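Local coordinates for 3-dehydroquinate dehydratase (Geobacillus kaustophilus, PDB 2YR1), which probably catalyses the cis-dehydration of 3-dehydroquinate to 3-dehydroshikimate, the third step of the chorismate pathway to aromatic amino acids, at residues L49-D54 with I81-R86; V175-K180 with T205-G210. All coordinates share one frame; numbering follows the deposited sequence.

Contact 1 of 2, residues L49-D54 with I81-R86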
ATOM      1  N   LEU A  49      18.705 -14.678  -0.641  1.00 27.09           N
ATOM      2  CA  LEU A  49      19.872 -13.912  -1.059  1.00 28.17           C
ATOM      3  C   LEU A  49      19.982 -13.972  -2.575  1.00 27.02           C
ATOM      4  O   LEU A  49      20.049 -15.064  -3.146  1.00 33.03           O
ATOM      5  CB  LEU A  49      21.124 -14.538  -0.438  1.00 32.21           C
ATOM      6  CG  LEU A  49      22.439 -13.769  -0.373  1.00 36.66           C
ATOM      7  CD1 LEU A  49      22.281 -12.558   0.519  1.00 36.35           C
ATOM      8  CD2 LEU A  49      23.507 -14.682   0.199  1.00 38.79           C
ATOM      9  N   GLU A  50      19.982 -12.821  -3.237  1.00 24.60           N
ATOM     10  CA  GLU A  50      20.113 -12.819  -4.688  1.00 24.05           C
ATOM     11  C   GLU A  50      21.470 -12.286  -5.099  1.00 29.82           C
ATOM     12  O   GLU A  50      21.713 -11.084  -5.034  1.00 26.80           O
ATOM     13  CB  GLU A  50      19.064 -11.952  -5.382  1.00 19.80           C
ATOM     14  CG  GLU A  50      19.324 -11.899  -6.895  1.00 20.25           C
ATOM     15  CD  GLU A  50      18.509 -10.850  -7.628  1.00 26.41           C
ATOM     16  OE1 GLU A  50      18.332  -9.732  -7.093  1.00 30.95           O
ATOM     17  OE2 GLU A  50      18.060 -11.138  -8.754  1.00 27.59           O
ATOM     18  N   TRP A  51      22.379 -13.146  -5.519  1.00 28.38           N
ATOM     19  CA  TRP A  51      23.617 -12.544  -5.924  1.00 31.71           C
ATOM     20  C   TRP A  51      23.518 -12.239  -7.396  1.00 24.34           C
ATOM     21  O   TRP A  51      23.242 -13.102  -8.227  1.00 26.39           O
ATOM     22  CB  TRP A  51      24.834 -13.387  -5.497  1.00 40.60           C
ATOM     23  CG  TRP A  51      25.459 -14.334  -6.440  1.00 43.30           C
ATOM     24  CD1 TRP A  51      24.942 -15.516  -6.879  1.00 51.38           C
ATOM     25  CD2 TRP A  51      26.822 -14.297  -6.895  1.00 47.54           C
ATOM     26  NE1 TRP A  51      25.908 -16.231  -7.562  1.00 54.81           N
ATOM     27  CE2 TRP A  51      27.068 -15.504  -7.588  1.00 49.00           C
ATOM     28  CE3 TRP A  51      27.860 -13.361  -6.777  1.00 43.49           C
ATOM     29  CZ2 TRP A  51      28.313 -15.807  -8.159  1.00 49.98           C
ATOM     30  CZ3 TRP A  51      29.096 -13.662  -7.343  1.00 46.91           C
ATOM     31  CH2 TRP A  51      29.310 -14.875  -8.028  1.00 47.64           C
ATOM     32  N   ARG A  52      23.633 -10.947  -7.680  1.00 19.81           N
ATOM     33  CA  ARG A  52      23.567 -10.410  -9.020  1.00 15.69           C
ATOM     34  C   ARG A  52      24.929 -10.592  -9.694  1.00 30.19           C
ATOM     35  O   ARG A  52      25.709  -9.640  -9.861  1.00 23.49           O
ATOM     36  CB  ARG A  52      23.187  -8.934  -8.947  1.00 26.34           C
ATOM     37  CG  ARG A  52      21.706  -8.676  -8.758  1.00 29.11           C
ATOM     38  CD  ARG A  52      20.969  -9.005 -10.041  1.00 28.49           C
ATOM     39  NE  ARG A  52      21.401  -8.161 -11.153  1.00 29.22           N
ATOM     40  CZ  ARG A  52      21.033  -6.893 -11.313  1.00 30.68           C
ATOM     41  NH1 ARG A  52      20.224  -6.326 -10.429  1.00 30.05           N
ATOM     42  NH2 ARG A  52      21.467  -6.190 -12.354  1.00 29.60           N
ATOM     43  N   ALA A  53      25.191 -11.832 -10.092  1.00 31.91           N
ATOM     44  CA  ALA A  53      26.451 -12.210 -10.712  1.00 32.38           C
ATOM     45  C   ALA A  53      26.882 -11.363 -11.902  1.00 33.89           C
ATOM     46  O   ALA A  53      28.044 -11.428 -12.316  1.00 35.38           O
ATOM     47  CB  ALA A  53      26.408 -13.686 -11.100  1.00 31.14           C
ATOM     48  N   ASP A  54      25.976 -10.564 -12.458  1.00 34.55           N
ATOM     49  CA  ASP A  54      26.353  -9.745 -13.600  1.00 33.01           C
ATOM     50  C   ASP A  54      27.247  -8.557 -13.239  1.00 35.09           C
ATOM     51  O   ASP A  54      27.660  -7.794 -14.120  1.00 33.71           O
ATOM     52  CB  ASP A  54      25.118  -9.284 -14.377  1.00 34.36           C
ATOM     53  CG  ASP A  54      24.027  -8.736 -13.488  1.00 39.87           C
ATOM     54  OD1 ASP A  54      23.601  -9.443 -12.553  1.00 31.66           O
ATOM     55  OD2 ASP A  54      23.585  -7.597 -13.744  1.00 40.42           O
ATOM     56  N   ILE A  81      19.793 -19.276  -1.925  1.00 22.22           N
ATOM     57  CA  ILE A  81      20.510 -18.366  -2.805  1.00 24.51           C
ATOM     58  C   ILE A  81      19.993 -18.416  -4.234  1.00 20.57           C
ATOM     59  O   ILE A  81      19.968 -19.484  -4.871  1.00 19.76           O
ATOM     60  CB  ILE A  81      22.033 -18.656  -2.827  1.00 28.16           C
ATOM     61  CG1 ILE A  81      22.615 -18.508  -1.417  1.00 31.98           C
ATOM     62  CG2 ILE A  81      22.730 -17.677  -3.745  1.00 18.18           C
ATOM     63  CD1 ILE A  81      24.129 -18.788  -1.341  1.00 35.45           C
ATOM     64  N   LEU A  82      19.570 -17.251  -4.723  1.00 18.44           N
ATOM     65  CA  LEU A  82      19.068 -17.091  -6.078  1.00 20.33           C
ATOM     66  C   LEU A  82      20.226 -16.540  -6.906  1.00 23.98           C
ATOM     67  O   LEU A  82      20.767 -15.474  -6.585  1.00 22.55           O
ATOM     68  CB  LEU A  82      17.896 -16.110  -6.097  1.00 19.51           C
ATOM     69  CG  LEU A  82      17.463 -15.442  -7.410  1.00 17.03           C
ATOM     70  CD1 LEU A  82      16.870 -16.444  -8.393  1.00 18.40           C
ATOM     71  CD2 LEU A  82      16.429 -14.376  -7.069  1.00 21.21           C
ATOM     72  N   PHE A  83      20.615 -17.281  -7.947  1.00 23.85           N
ATOM     73  CA  PHE A  83      21.715 -16.893  -8.830  1.00 24.64           C
ATOM     74  C   PHE A  83      21.119 -16.166 -10.015  1.00 25.52           C
ATOM     75  O   PHE A  83      20.314 -16.728 -10.761  1.00 25.66           O
ATOM     76  CB  PHE A  83      22.473 -18.122  -9.319  1.00 25.89           C
ATOM     77  CG  PHE A  83      23.626 -17.800 -10.226  1.00 21.92           C
ATOM     78  CD1 PHE A  83      24.841 -17.392  -9.704  1.00 25.19           C
ATOM     79  CD2 PHE A  83      23.491 -17.889 -11.605  1.00 28.06           C
ATOM     80  CE1 PHE A  83      25.914 -17.074 -10.536  1.00 25.12           C
ATOM     81  CE2 PHE A  83      24.556 -17.576 -12.452  1.00 27.39           C
ATOM     82  CZ  PHE A  83      25.775 -17.164 -11.908  1.00 27.69           C
ATOM     83  N   THR A  84      21.531 -14.914 -10.192  1.00 24.71           N
ATOM     84  CA  THR A  84      21.008 -14.066 -11.248  1.00 22.09           C
ATOM     85  C   THR A  84      22.073 -13.370 -12.093  1.00 26.62           C
ATOM     86  O   THR A  84      22.993 -12.752 -11.558  1.00 28.88           O
ATOM     87  CB  THR A  84      20.125 -12.958 -10.643  1.00 24.67           C
ATOM     88  OG1 THR A  84      19.117 -13.549  -9.815  1.00 26.19           O
ATOM     89  CG2 THR A  84      19.480 -12.114 -11.738  1.00 18.92           C
ATOM     90  N   ILE A  85      21.937 -13.476 -13.410  1.00 25.47           N
ATOM     91  CA  ILE A  85      22.821 -12.788 -14.349  1.00 28.59           C
ATOM     92  C   ILE A  85      21.880 -11.943 -15.198  1.00 26.11           C
ATOM     93  O   ILE A  85      21.428 -12.358 -16.265  1.00 29.83           O
ATOM     94  CB  ILE A  85      23.615 -13.764 -15.251  1.00 25.77           C
ATOM     95  CG1 ILE A  85      24.650 -14.519 -14.411  1.00 28.17           C
ATOM     96  CG2 ILE A  85      24.306 -12.998 -16.350  1.00 27.08           C
ATOM     97  CD1 ILE A  85      25.434 -15.590 -15.183  1.00 31.64           C
ATOM     98  N   ARG A  86      21.576 -10.752 -14.699  1.00 24.20           N
ATOM     99  CA  ARG A  86      20.669  -9.844 -15.381  1.00 29.27           C
ATOM    100  C   ARG A  86      21.204  -9.355 -16.723  1.00 30.25           C
ATOM    101  O   ARG A  86      22.319  -8.861 -16.812  1.00 28.14           O
ATOM    102  CB  ARG A  86      20.361  -8.633 -14.481  1.00 30.18           C
ATOM    103  CG  ARG A  86      19.310  -7.661 -15.045  1.00 29.69           C
ATOM    104  CD  ARG A  86      17.889  -8.205 -14.875  1.00 35.99           C
ATOM    105  NE  ARG A  86      17.518  -8.328 -13.463  1.00 41.82           N
ATOM    106  CZ  ARG A  86      17.202  -9.470 -12.855  1.00 45.23           C
ATOM    107  NH1 ARG A  86      17.205 -10.612 -13.530  1.00 43.97           N
ATOM    108  NH2 ARG A  86      16.885  -9.468 -11.561  1.00 43.40           N
TER
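Glu50 reaches across to Thr84 of the neighbouring strand because CG stands anti to the backbone N (chi1 175°) and the chain stays extended beyond it, while Arg52, folded at chi2 and chi3, brings its guanidinium against the aliphatic part of Arg86. Glu50 OE2 receives the Thr84 hydroxyl at 2.8 Å from OG1, through its anti lone pair. The same oxygen makes a longer salt bridge to Arg86, 3.5 Å from NH2. Arg52 grips Asp54 side-on: NE donates to OD1 and NH2 to OD2, each at 2.9 Å and close to the guanidinium plane. Arg86 CB comes nearest to that group, 3.4 Å from Arg52 NH2, with CG over one face. The two guanidinium planes differ by 32°, with Arg52 NE and Arg86 NE 4.5 Å apart, a like-charge proximity that Asp54 and Glu50 would be expected to offset. Asp54 OD1 also takes a weak bond from Arg86 N. An alanine at Arg52 would probably leave the Asp54 carboxylate without its two-pronged partner and let the Arg86 chain shift into the gap.

On the Trp51 and Phe83 side, Ala53 CB, just past the strand end, packs on Phe83 CE1 at 3.5 Å and covers one face of the Trp51 ring. The parallel pairing runs through Leu82 N to Leu49 O (2.7 Å), Trp51 N to Leu82 O, and Thr84 N to Trp51 O. Glu50, Trp51, Arg52 and Arg86 are predicted 3-dehydroquinate ligands, and Arg86 lies beside His147 and Lys174. Helix 62-75 connects strands 48-52 and 81-84 in a beta-alpha-beta unit; Trp51 and Ile81 pack on it, Trp51 and Leu49 on helix 31-43, and strand 21-26 continues the sheet.

Contact 2 of 2, residues V175-K180 with T205-G210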
ATOM      1  N   VAL A 175       7.886 -10.167 -12.831  1.00 18.47           N
ATOM      2  CA  VAL A 175       7.794  -8.997 -13.713  1.00 16.53           C
ATOM      3  C   VAL A 175       8.042  -7.706 -12.922  1.00 19.21           C
ATOM      4  O   VAL A 175       7.455  -7.497 -11.855  1.00 14.80           O
ATOM      5  CB  VAL A 175       6.407  -8.839 -14.420  1.00 16.59           C
ATOM      6  CG1 VAL A 175       6.133 -10.013 -15.374  1.00 23.54           C
ATOM      7  CG2 VAL A 175       5.312  -8.743 -13.394  1.00 27.22           C
ATOM      8  N   ALA A 176       8.920  -6.845 -13.430  1.00 16.45           N
ATOM      9  CA  ALA A 176       9.159  -5.566 -12.757  1.00 12.82           C
ATOM     10  C   ALA A 176       8.921  -4.425 -13.762  1.00 10.97           C
ATOM     11  O   ALA A 176       9.224  -4.561 -14.948  1.00 17.05           O
ATOM     12  CB  ALA A 176      10.593  -5.514 -12.179  1.00 14.42           C
ATOM     13  N   VAL A 177       8.360  -3.313 -13.303  1.00 11.45           N
ATOM     14  CA  VAL A 177       8.108  -2.188 -14.178  1.00 13.66           C
ATOM     15  C   VAL A 177       8.569  -0.876 -13.557  1.00 13.88           C
ATOM     16  O   VAL A 177       8.803  -0.799 -12.346  1.00 12.76           O
ATOM     17  CB  VAL A 177       6.599  -2.050 -14.545  1.00 17.00           C
ATOM     18  CG1 VAL A 177       6.122  -3.284 -15.313  1.00 10.62           C
ATOM     19  CG2 VAL A 177       5.754  -1.849 -13.267  1.00 12.99           C
ATOM     20  N   MET A 178       8.718   0.144 -14.401  1.00 15.28           N
ATOM     21  CA  MET A 178       9.124   1.480 -13.939  1.00 14.85           C
ATOM     22  C   MET A 178       7.910   2.358 -14.122  1.00 12.21           C
ATOM     23  O   MET A 178       7.531   2.696 -15.257  1.00 16.68           O
ATOM     24  CB  MET A 178      10.269   2.044 -14.767  1.00 13.57           C
ATOM     25  CG  MET A 178      10.766   3.381 -14.230  1.00 18.92           C
ATOM     26  SD  MET A 178      11.601   3.123 -12.686  1.00 23.03           S
ATOM     27  CE  MET A 178      13.334   3.328 -13.212  1.00 30.17           C
ATOM     28  N   PRO A 179       7.250   2.722 -13.011  1.00 15.24           N
ATOM     29  CA  PRO A 179       6.052   3.564 -13.103  1.00 11.84           C
ATOM     30  C   PRO A 179       6.423   5.016 -13.386  1.00 11.24           C
ATOM     31  O   PRO A 179       7.457   5.484 -12.954  1.00 14.35           O
ATOM     32  CB  PRO A 179       5.414   3.387 -11.727  1.00 16.47           C
ATOM     33  CG  PRO A 179       6.589   3.312 -10.840  1.00 14.52           C
ATOM     34  CD  PRO A 179       7.552   2.395 -11.605  1.00 12.73           C
ATOM     35  N   LYS A 180       5.561   5.725 -14.088  1.00 19.63           N
ATOM     36  CA  LYS A 180       5.825   7.123 -14.397  1.00 23.30           C
ATOM     37  C   LYS A 180       4.704   7.932 -13.772  1.00 21.13           C
ATOM     38  O   LYS A 180       4.669   9.163 -13.864  1.00 24.26           O
ATOM     39  CB  LYS A 180       5.863   7.327 -15.914  1.00 23.84           C
ATOM     40  CG  LYS A 180       6.972   6.559 -16.617  1.00 24.98           C
ATOM     41  CD  LYS A 180       8.333   6.897 -16.044  1.00 32.85           C
ATOM     42  CE  LYS A 180       9.454   6.141 -16.742  1.00 29.72           C
ATOM     43  NZ  LYS A 180       9.601   6.569 -18.155  1.00 36.28           N
ATOM     44  N   THR A 205       6.337  -9.525  -8.274  1.00 15.92           N
ATOM     45  CA  THR A 205       6.144  -8.322  -9.063  1.00  8.42           C
ATOM     46  C   THR A 205       6.565  -7.103  -8.262  1.00 16.52           C
ATOM     47  O   THR A 205       6.594  -7.128  -7.020  1.00 17.47           O
ATOM     48  CB  THR A 205       4.659  -8.104  -9.478  1.00 13.94           C
ATOM     49  OG1 THR A 205       3.877  -7.826  -8.317  1.00 14.08           O
ATOM     50  CG2 THR A 205       4.086  -9.323 -10.220  1.00 16.36           C
ATOM     51  N   MET A 206       6.899  -6.038  -8.981  1.00 12.45           N
ATOM     52  CA  MET A 206       7.281  -4.777  -8.360  1.00 18.64           C
ATOM     53  C   MET A 206       7.287  -3.621  -9.354  1.00 19.40           C
ATOM     54  O   MET A 206       7.481  -3.811 -10.562  1.00 19.66           O
ATOM     55  CB  MET A 206       8.678  -4.866  -7.703  1.00 15.69           C
ATOM     56  CG  MET A 206       9.810  -5.270  -8.644  1.00 23.90           C
ATOM     57  SD  MET A 206       9.977  -7.073  -8.769  1.00 29.42           S
ATOM     58  CE  MET A 206      11.022  -7.447  -7.359  1.00 23.87           C
ATOM     59  N   ALA A 207       7.018  -2.433  -8.833  1.00 19.60           N
ATOM     60  CA  ALA A 207       7.104  -1.195  -9.604  1.00 15.84           C
ATOM     61  C   ALA A 207       8.347  -0.641  -8.898  1.00 18.85           C
ATOM     62  O   ALA A 207       8.405  -0.609  -7.657  1.00 16.85           O
ATOM     63  CB  ALA A 207       5.896  -0.287  -9.351  1.00 10.14           C
ATOM     64  N   MET A 208       9.350  -0.252  -9.672  1.00 21.58           N
ATOM     65  CA  MET A 208      10.601   0.260  -9.115  1.00 16.51           C
ATOM     66  C   MET A 208      10.479   1.739  -8.805  1.00 20.21           C
ATOM     67  O   MET A 208       9.416   2.313  -8.992  1.00 16.77           O
ATOM     68  CB  MET A 208      11.715   0.016 -10.126  1.00 17.87           C
ATOM     69  CG  MET A 208      11.839  -1.461 -10.495  1.00 19.00           C
ATOM     70  SD  MET A 208      13.114  -1.760 -11.719  1.00 25.62           S
ATOM     71  CE  MET A 208      12.182  -1.379 -13.241  1.00 17.50           C
ATOM     72  N   GLY A 209      11.570   2.353  -8.333  1.00 23.24           N
ATOM     73  CA  GLY A 209      11.545   3.772  -8.018  1.00 19.15           C
ATOM     74  C   GLY A 209      10.749   4.163  -6.775  1.00 20.72           C
ATOM     75  O   GLY A 209      10.137   3.312  -6.110  1.00 16.34           O
ATOM     76  N   GLY A 210      10.732   5.466  -6.478  1.00 22.18           N
ATOM     77  CA  GLY A 210      10.038   5.954  -5.295  1.00 21.08           C
ATOM     78  C   GLY A 210       8.549   5.707  -5.415  1.00 19.84           C
ATOM     79  O   GLY A 210       7.873   5.321  -4.460  1.00 18.83           O
TER
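Strands 175-177 and 205-207 run parallel, 5° apart in direction with axes 4.8 Å from each other, and are joined by Met206 N to Val175 O, Val177 N to Met206 O and Met208 N to Val177 O, the last a bond of 2.8 Å. On the face bearing Val175, Thr205, Val177 and Ala207, the methyls Val175 CG2 and Thr205 CG2 meet at 3.5 Å, tighter than usual van der Waals contact. Val175 CG2 is placed there by lying between its backbone N and carbonyl carbon, whereas the Thr205 hydroxyl turns elsewhere and bonds Thr192. On the opposite face, Ala176 CB rests against Met206 CG at 3.6 Å, with SD of the bent methionine chain close by.

This is a beta-alpha-beta crossover of the TIM barrel: helix 182-198 connects the strands and receives Val177, Pro179 and Ala207, while Val175, Val177 and Thr205 pack on helix 155-167. The face of Ala176 and Met206 looks into the barrel, where the Ala176 methyl lies near His147, the predicted proton donor/acceptor.

Beyond the strands, Met178 and Met208 cross at about a right angle, Met178 SD 4.0 Å from Met208 CB. Met208, extended at chi2 and bent only at chi3, brings CE to 3.5 Å from Val177 O, and its side chain also touches Arg216, a predicted substrate ligand. Pro179 CD sits 3.9 Å from Ala207 CB and 3.2 Å from Met208 O.

Overall arrangement
Contact 1 precedes contact 2 along the chain, and each joins consecutive parallel strands of the same TIM-barrel sheet through a beta-alpha-beta unit, with helix 62-75 in the first and helix 182-198 in the second. Their centres are 19 Å apart and their nearest atoms about 7 Å apart, without touching. Strands 117-121 and 141-148 stand between strands 81-84 and 172-177 in the sheet. Residues of both contacts approach His147 on strand 141-148, so the two strand pairs contribute different parts of the wall around the predicted active site: 49-54 with 81-86 supplies predicted substrate ligands, whereas 175-180 immediately follows Lys174, the predicted Schiff-base residue.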